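Local coordinates for UPF0062 protein MJ1593 (Methanocaldococcus jannaschii, PDB 2YX5) that is a small PurS-family protein of unassigned function that assembles as four copies, with its beta-sheet continuing from one subunit into another, at residues V6-K11 / K41-I46. Residues are numbered along the deposited sequence; the frame is centred on the assembly and turned at random.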
loop_
_atom_site.group_PDB
_atom_site.type_symbol
_atom_site.label_atom_id
_atom_site.label_comp_id
_atom_site.label_asym_id
_atom_site.label_seq_id
_atom_site.Cartn_x
_atom_site.Cartn_y
_atom_site.Cartn_z
ATOM N N VAL A 6 4.354 2.271 -15.354
ATOM C CA VAL A 6 3.257 1.322 -15.215
ATOM C C VAL A 6 2.224 1.837 -14.203
ATOM O O VAL A 6 2.556 2.085 -13.048
ATOM C CB VAL A 6 3.759 -0.058 -14.748
ATOM C CG1 VAL A 6 2.621 -1.082 -14.770
ATOM C CG2 VAL A 6 4.881 -0.514 -15.630
ATOM N N ILE A 7 0.988 2.034 -14.655
ATOM C CA ILE A 7 -0.085 2.459 -13.768
ATOM C C ILE A 7 -0.915 1.219 -13.531
ATOM O O ILE A 7 -1.308 0.552 -14.483
ATOM C CB ILE A 7 -1.029 3.495 -14.380
ATOM C CG1 ILE A 7 -0.355 4.853 -14.486
ATOM C CG2 ILE A 7 -2.252 3.611 -13.531
ATOM C CD1 ILE A 7 0.660 4.925 -15.585
ATOM N N ILE A 8 -1.156 0.901 -12.263
ATOM C CA ILE A 8 -1.947 -0.260 -11.902
ATOM C C ILE A 8 -3.135 0.161 -11.044
ATOM O O ILE A 8 -2.979 0.881 -10.063
ATOM C CB ILE A 8 -1.135 -1.264 -11.114
ATOM C CG1 ILE A 8 0.058 -1.724 -11.947
ATOM C CG2 ILE A 8 -2.022 -2.436 -10.728
ATOM C CD1 ILE A 8 0.909 -2.800 -11.273
ATOM N N LYS A 9 -4.320 -0.289 -11.429
ATOM C CA LYS A 9 -5.538 0.036 -10.704
ATOM C C LYS A 9 -6.382 -1.229 -10.540
ATOM O O LYS A 9 -6.042 -2.297 -11.062
ATOM C CB LYS A 9 -6.338 1.096 -11.486
ATOM C CG LYS A 9 -6.429 0.754 -12.970
ATOM C CD LYS A 9 -7.259 1.741 -13.771
ATOM C CE LYS A 9 -7.302 1.368 -15.270
ATOM N NZ LYS A 9 -5.982 1.488 -15.973
ATOM N N LEU A 10 -7.475 -1.111 -9.802
ATOM C CA LEU A 10 -8.366 -2.242 -9.631
ATOM C C LEU A 10 -9.182 -2.334 -10.916
ATOM O O LEU A 10 -9.349 -1.332 -11.619
ATOM C CB LEU A 10 -9.305 -2.017 -8.453
ATOM C CG LEU A 10 -8.705 -2.074 -7.057
ATOM C CD1 LEU A 10 -9.798 -1.863 -6.006
ATOM C CD2 LEU A 10 -8.035 -3.411 -6.869
ATOM N N LYS A 11 -9.667 -3.532 -11.230
ATOM C CA LYS A 11 -10.491 -3.732 -12.416
ATOM C C LYS A 11 -11.594 -2.658 -12.446
ATOM O O LYS A 11 -12.047 -2.178 -11.398
ATOM C CB LYS A 11 -11.120 -5.138 -12.385
ATOM C CG LYS A 11 -10.316 -6.238 -13.086
ATOM C CD LYS A 11 -10.638 -6.282 -14.591
ATOM C CE LYS A 11 -9.930 -7.430 -15.341
ATOM N NZ LYS A 11 -8.517 -7.128 -15.727
ATOM N N LYS A 41 -1.373 2.781 -8.277
ATOM C CA LYS A 41 -0.004 2.569 -7.895
ATOM C C LYS A 41 0.776 2.940 -9.157
ATOM O O LYS A 41 0.442 2.518 -10.265
ATOM C CB LYS A 41 0.249 1.105 -7.505
ATOM C CG LYS A 41 1.570 0.872 -6.750
ATOM C CD LYS A 41 1.562 1.678 -5.444
ATOM C CE LYS A 41 2.869 1.614 -4.661
ATOM N NZ LYS A 41 2.892 2.739 -3.664
ATOM N N MET A 42 1.779 3.773 -8.998
ATOM C CA MET A 42 2.578 4.130 -10.135
ATOM C C MET A 42 3.929 3.451 -9.972
ATOM O O MET A 42 4.543 3.531 -8.923
ATOM C CB MET A 42 2.734 5.644 -10.235
ATOM C CG MET A 42 3.511 6.068 -11.484
ATOM S SD MET A 42 3.318 7.815 -11.994
ATOM C CE MET A 42 4.848 8.558 -11.282
ATOM N N ILE A 43 4.364 2.749 -11.011
ATOM C CA ILE A 43 5.650 2.059 -11.000
ATOM C C ILE A 43 6.535 2.511 -12.180
ATOM O O ILE A 43 6.222 2.223 -13.353
ATOM C CB ILE A 43 5.460 0.529 -11.090
ATOM C CG1 ILE A 43 4.654 0.029 -9.890
ATOM C CG2 ILE A 43 6.807 -0.157 -11.148
ATOM C CD1 ILE A 43 4.173 -1.420 -10.008
ATOM N N ASP A 44 7.622 3.217 -11.855
ATOM C CA ASP A 44 8.571 3.685 -12.850
ATOM C C ASP A 44 9.717 2.714 -13.040
ATOM O O ASP A 44 10.530 2.504 -12.143
ATOM C CB ASP A 44 9.130 5.040 -12.470
ATOM C CG ASP A 44 8.184 6.167 -12.827
ATOM O OD1 ASP A 44 7.062 5.865 -13.299
ATOM O OD2 ASP A 44 8.557 7.346 -12.635
ATOM N N ILE A 45 9.793 2.103 -14.209
ATOM C CA ILE A 45 10.867 1.164 -14.435
ATOM C C ILE A 45 11.903 1.750 -15.380
ATOM O O ILE A 45 11.596 2.066 -16.528
ATOM C CB ILE A 45 10.321 -0.126 -15.009
ATOM C CG1 ILE A 45 9.244 -0.689 -14.057
ATOM C CG2 ILE A 45 11.480 -1.104 -15.246
ATOM C CD1 ILE A 45 8.424 -1.844 -14.622
ATOM N N ILE A 46 13.122 1.929 -14.877
ATOM C CA ILE A 46 14.220 2.435 -15.692
ATOM C C ILE A 46 15.004 1.229 -16.215
ATOM O O ILE A 46 15.587 0.443 -15.444
ATOM C CB ILE A 46 15.113 3.379 -14.891
ATOM C CG1 ILE A 46 14.285 4.610 -14.500
ATOM C CG2 ILE A 46 16.348 3.763 -15.711
ATOM C CD1 ILE A 46 14.988 5.550 -13.574
#
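V6 and I43 face each other as a hydrogen-bonded antiparallel pair, a compact example of how backbone pairing sets the spacing of apolar side chains. V6 N donates to I43 O at 2.7 Å, and I43 N returns a bond to V6 O. On the same face of the sheet, CB of V6 and CB of I43 are 4.1 Å apart. With CG2 of V6 anti to the carbonyl carbon and beside its own N, this methyl meets CD1 of I45 at 3.9 Å, diagonally across and two residues beyond I43. Helix 52-67 packs on this face, C63 touching V6 and M62 touching I45.

I7 and M42 form the non-hydrogen-bonded pair that follows, with side chains on the reverse face. Around this pair CA-H...O contacts run to the flanking carbonyls, CA of I7 lying 3.5 Å from K41 O and CA of M42 approaching V6 O. Here the central strand 2-10 joins strand 34-47 in the three-stranded antiparallel sheet; along the other edge of strand 2-10, I7 bonds through its backbone to E76 of strand 73-81. Strand 34-47 is an edge only within its own chain: K41 to I46 pair antiparallel with a strand of a second subunit, carrying the sheet across the interface.

I8 restores the hydrogen-bonded pattern opposite K41, its N reaching K41 O at 3.0 Å and its O accepting from K41 N. An extended outer torsion (chi2 -177°) carries CD1 of I8 to CD1 of I43, 3.8 Å away, the two side chains crossing obliquely on the face that V6 shares. CB of K41 lies on that face too, but the end of its side chain leads away, making a weak, long ion pair with E18 of the second subunit.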